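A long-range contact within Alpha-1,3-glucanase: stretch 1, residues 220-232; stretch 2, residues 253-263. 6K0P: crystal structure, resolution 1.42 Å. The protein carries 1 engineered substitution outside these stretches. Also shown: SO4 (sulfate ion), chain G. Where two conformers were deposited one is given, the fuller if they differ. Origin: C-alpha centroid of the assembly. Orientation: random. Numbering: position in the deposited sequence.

Stretch 1, residues 220-232: TINSKIFLYGRAT
Stretch 2 (253-263) TDVGFNISAAA

How do the two backbones run together? Strands 224-227 and 256-259 lie parallel, their N-to-C directions 31° apart, in the register Lys 224 with Gly 256, Ile 225 with Phe 257, Phe 226 with Asn 258 and Leu 227 with Ile 259. A ladder of hydrogen bonds crosses alternately: Gly 256 N to Ser 223 O (3.1 Å), Ile 225 N to Gly 256 O (2.7 Å), Asn 258 N to Ile 225 O (2.9 Å), Leu 227 N to Asn 258 O (2.9 Å) and Ser 260 N to Leu 227 O (2.9 Å). Gly 256, at phi/psi 135/-140, adopts angles that call for glycine.

What does Lys 224 do with its charge? The m, m, t, t chain of Lys 224 brings its end nearer the partner strand, and Lys 224 NZ donates to Phe 257 O at 3.1 Å, a carbonyl the ladder leaves free. Asp 254 OD1 lies 4.2 Å from Lys 224 NZ, too far for a salt bridge, and is satisfied elsewhere in the structure.

Which side chains fill the two faces? Phe 226 (m, chi2 83°) shares a face with Asn 258 (t), whose CB sits 3.8 Å from the Phe 226 ring centroid, a CH-pi contact over the ring face. Ile 225, Leu 227, Phe 257 and Ile 259, all m at chi1, occupy the other face: Ile 225 CB meets Phe 257 CD1 at 3.8 Å.

How do the ends finish, and is every polar atom satisfied? Beyond the strands, Ala 263 N bonds Ser 260 O (2.8 Å). A water donates to Ala 262 O (2.8 Å) and weakly to Gly 229 O (3.4 Å). Thr 232 OG1 donates to Arg 230 O (2.9 Å), and Ala 261 N to sulfate O2 (2.8 Å). Ile 221 O, buried 3.4 Å from Val 255 CB, has no partner.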

# COMPACT_ATOMS: atom_id res chain seq x y z
N THR A 220 8.57 -17.06 -17.75
CA THR A 220 9.49 -15.94 -17.77
C THR A 220 8.86 -14.75 -18.48
O THR A 220 8.32 -14.88 -19.58
CB THR A 220 10.78 -16.33 -18.49
OG1 THR A 220 11.50 -17.27 -17.68
CG2 THR A 220 11.67 -15.09 -18.72
N ILE A 221 8.91 -13.59 -17.84
CA ILE A 221 8.68 -12.32 -18.50
C ILE A 221 10.00 -11.56 -18.46
O ILE A 221 10.40 -11.01 -17.43
CB ILE A 221 7.50 -11.53 -17.91
CG1 ILE A 221 7.56 -11.44 -16.38
CG2 ILE A 221 6.18 -12.19 -18.32
CD1 ILE A 221 6.55 -10.46 -15.81
N ASN A 222 10.72 -11.58 -19.58
CA ASN A 222 12.02 -10.91 -19.66
C ASN A 222 11.96 -9.66 -20.53
O ASN A 222 13.01 -9.15 -20.94
CB ASN A 222 13.13 -11.86 -20.10
CG ASN A 222 12.92 -12.39 -21.51
OD1 ASN A 222 12.09 -11.89 -22.26
ND2 ASN A 222 13.69 -13.42 -21.86
N SER A 223 10.76 -9.17 -20.81
CA SER A 223 10.59 -8.02 -21.67
C SER A 223 9.29 -7.34 -21.30
O SER A 223 8.48 -7.87 -20.53
CB SER A 223 10.53 -8.46 -23.13
OG SER A 223 9.35 -9.23 -23.34
N LYS A 224 9.09 -6.16 -21.87
CA LYS A 224 7.78 -5.53 -21.89
C LYS A 224 6.97 -6.15 -23.03
O LYS A 224 7.40 -6.14 -24.19
CB LYS A 224 7.93 -4.03 -22.06
CG LYS A 224 8.06 -3.31 -20.74
CD LYS A 224 6.70 -3.24 -20.05
CE LYS A 224 6.88 -3.03 -18.56
NZ LYS A 224 5.58 -2.63 -17.97
N ILE A 225 5.82 -6.71 -22.69
CA ILE A 225 4.97 -7.41 -23.64
C ILE A 225 3.89 -6.44 -24.10
O ILE A 225 3.06 -5.98 -23.31
CB ILE A 225 4.37 -8.68 -23.00
CG1 ILE A 225 5.50 -9.67 -22.71
CG2 ILE A 225 3.36 -9.31 -23.93
CD1 ILE A 225 5.11 -10.77 -21.74
N PHE A 226 3.91 -6.13 -25.40
CA PHE A 226 3.03 -5.10 -25.95
C PHE A 226 1.70 -5.69 -26.40
O PHE A 226 1.67 -6.72 -27.09
CB PHE A 226 3.72 -4.33 -27.08
CG PHE A 226 4.68 -3.31 -26.57
CD1 PHE A 226 5.97 -3.68 -26.21
CD2 PHE A 226 4.28 -2.00 -26.36
CE1 PHE A 226 6.86 -2.75 -25.69
CE2 PHE A 226 5.15 -1.07 -25.85
CZ PHE A 226 6.45 -1.44 -25.50
N LEU A 227 0.62 -5.03 -26.01
CA LEU A 227 -0.73 -5.40 -26.42
C LEU A 227 -1.18 -4.36 -27.42
O LEU A 227 -1.16 -3.16 -27.12
CB LEU A 227 -1.68 -5.45 -25.22
CG LEU A 227 -1.26 -6.36 -24.06
CD1 LEU A 227 -2.44 -6.53 -23.08
CD2 LEU A 227 -0.78 -7.70 -24.57
N TYR A 228 -1.53 -4.81 -28.61
CA TYR A 228 -1.94 -3.94 -29.70
C TYR A 228 -2.84 -4.75 -30.63
O TYR A 228 -3.20 -5.89 -30.32
CB TYR A 228 -0.73 -3.30 -30.39
CG TYR A 228 0.25 -4.28 -31.00
CD1 TYR A 228 1.16 -4.97 -30.20
CD2 TYR A 228 0.28 -4.51 -32.37
CE1 TYR A 228 2.07 -5.87 -30.76
CE2 TYR A 228 1.19 -5.40 -32.93
CZ TYR A 228 2.07 -6.08 -32.12
OH TYR A 228 2.97 -6.96 -32.67
N GLY A 229 -3.20 -4.17 -31.77
CA GLY A 229 -4.13 -4.82 -32.68
C GLY A 229 -5.57 -4.55 -32.29
O GLY A 229 -6.29 -3.84 -33.00
N ARG A 230 -6.00 -5.11 -31.16
CA ARG A 230 -7.36 -4.94 -30.68
C ARG A 230 -7.39 -5.30 -29.20
O ARG A 230 -6.40 -5.78 -28.64
CB ARG A 230 -8.34 -5.82 -31.47
CG ARG A 230 -8.12 -7.31 -31.31
CD ARG A 230 -9.01 -8.08 -32.29
NE ARG A 230 -9.00 -9.52 -32.05
CZ ARG A 230 -8.11 -10.35 -32.57
NH1 ARG A 230 -7.14 -9.89 -33.35
NH2 ARG A 230 -8.19 -11.65 -32.32
N ALA A 231 -8.55 -5.05 -28.58
CA ALA A 231 -8.74 -5.42 -27.18
C ALA A 231 -8.41 -6.89 -26.99
O ALA A 231 -8.83 -7.75 -27.77
CB ALA A 231 -10.19 -5.15 -26.77
N THR A 232 -7.64 -7.18 -25.94
CA THR A 232 -7.05 -8.50 -25.71
C THR A 232 -7.42 -8.95 -24.30
O THR A 232 -7.37 -8.15 -23.36
CB THR A 232 -5.52 -8.37 -25.77
OG1 THR A 232 -5.14 -7.80 -27.03
CG2 THR A 232 -4.84 -9.72 -25.58
N THR A 253 14.79 -5.33 -13.81
CA THR A 253 14.46 -5.40 -15.23
C THR A 253 13.03 -4.91 -15.44
O THR A 253 12.12 -5.36 -14.74
CB THR A 253 14.55 -6.85 -15.72
OG1 THR A 253 15.66 -7.52 -15.10
CG2 THR A 253 14.75 -6.88 -17.24
N ASP A 254 12.83 -4.01 -16.40
CA ASP A 254 11.53 -3.41 -16.69
C ASP A 254 10.77 -4.38 -17.57
O ASP A 254 10.97 -4.44 -18.78
CB ASP A 254 11.76 -2.08 -17.40
CG ASP A 254 10.49 -1.25 -17.55
OD1 ASP A 254 9.49 -1.49 -16.84
OD2 ASP A 254 10.52 -0.32 -18.40
N VAL A 255 9.90 -5.18 -16.95
CA VAL A 255 9.18 -6.25 -17.65
C VAL A 255 7.72 -6.17 -17.26
O VAL A 255 7.34 -5.52 -16.29
CB VAL A 255 9.78 -7.64 -17.34
CG1 VAL A 255 11.24 -7.68 -17.76
CG2 VAL A 255 9.62 -7.98 -15.86
N GLY A 256 6.88 -6.83 -18.06
CA GLY A 256 5.45 -6.81 -17.79
C GLY A 256 4.68 -6.56 -19.07
O GLY A 256 5.05 -7.10 -20.12
N PHE A 257 3.63 -5.76 -18.99
CA PHE A 257 2.79 -5.46 -20.14
C PHE A 257 2.80 -3.97 -20.43
O PHE A 257 2.97 -3.14 -19.53
CB PHE A 257 1.34 -5.92 -19.92
CG PHE A 257 1.21 -7.41 -19.82
CD1 PHE A 257 1.24 -8.21 -20.96
CD2 PHE A 257 1.09 -8.02 -18.58
CE1 PHE A 257 1.15 -9.58 -20.86
CE2 PHE A 257 0.98 -9.39 -18.48
CZ PHE A 257 1.01 -10.18 -19.62
N ASN A 258 2.63 -3.63 -21.70
CA ASN A 258 2.46 -2.25 -22.13
C ASN A 258 1.32 -2.23 -23.13
O ASN A 258 1.40 -2.87 -24.18
CB ASN A 258 3.76 -1.71 -22.75
CG ASN A 258 3.70 -0.22 -23.05
OD1 ASN A 258 2.67 0.29 -23.48
ND2 ASN A 258 4.81 0.49 -22.83
N ILE A 259 0.24 -1.53 -22.78
CA ILE A 259 -1.02 -1.58 -23.51
C ILE A 259 -1.09 -0.36 -24.42
O ILE A 259 -1.26 0.77 -23.95
CB ILE A 259 -2.21 -1.63 -22.55
CG1 ILE A 259 -2.03 -2.75 -21.52
CG2 ILE A 259 -3.52 -1.80 -23.34
CD1 ILE A 259 -3.16 -2.87 -20.50
N SER A 260 -0.96 -0.59 -25.73
CA SER A 260 -1.10 0.47 -26.72
C SER A 260 -2.57 0.83 -26.92
O SER A 260 -3.47 0.07 -26.54
CB SER A 260 -0.49 0.03 -28.05
OG SER A 260 0.89 -0.29 -27.88
N ALA A 261 -2.81 1.99 -27.54
CA ALA A 261 -4.18 2.49 -27.69
C ALA A 261 -5.07 1.49 -28.41
O ALA A 261 -6.26 1.34 -28.07
CB ALA A 261 -4.18 3.83 -28.41
N ALA A 262 -4.53 0.79 -29.41
CA ALA A 262 -5.32 -0.19 -30.14
C ALA A 262 -5.88 -1.28 -29.24
O ALA A 262 -6.89 -1.90 -29.59
CB ALA A 262 -4.48 -0.82 -31.25
N ALA A 263 -5.26 -1.51 -28.08
CA ALA A 263 -5.70 -2.53 -27.14
C ALA A 263 -6.46 -1.96 -25.95
O ALA A 263 -6.63 -2.63 -24.93
CB ALA A 263 -4.52 -3.39 -26.68
S SO4 G . -0.05 4.26 -28.82
O1 SO4 G . 1.41 4.26 -28.71
O2 SO4 G . -0.63 3.82 -27.55
O3 SO4 G . -0.51 5.62 -29.11
O4 SO4 G . -0.45 3.38 -29.91
O HOH W 1 -8.30 -1.29 -31.94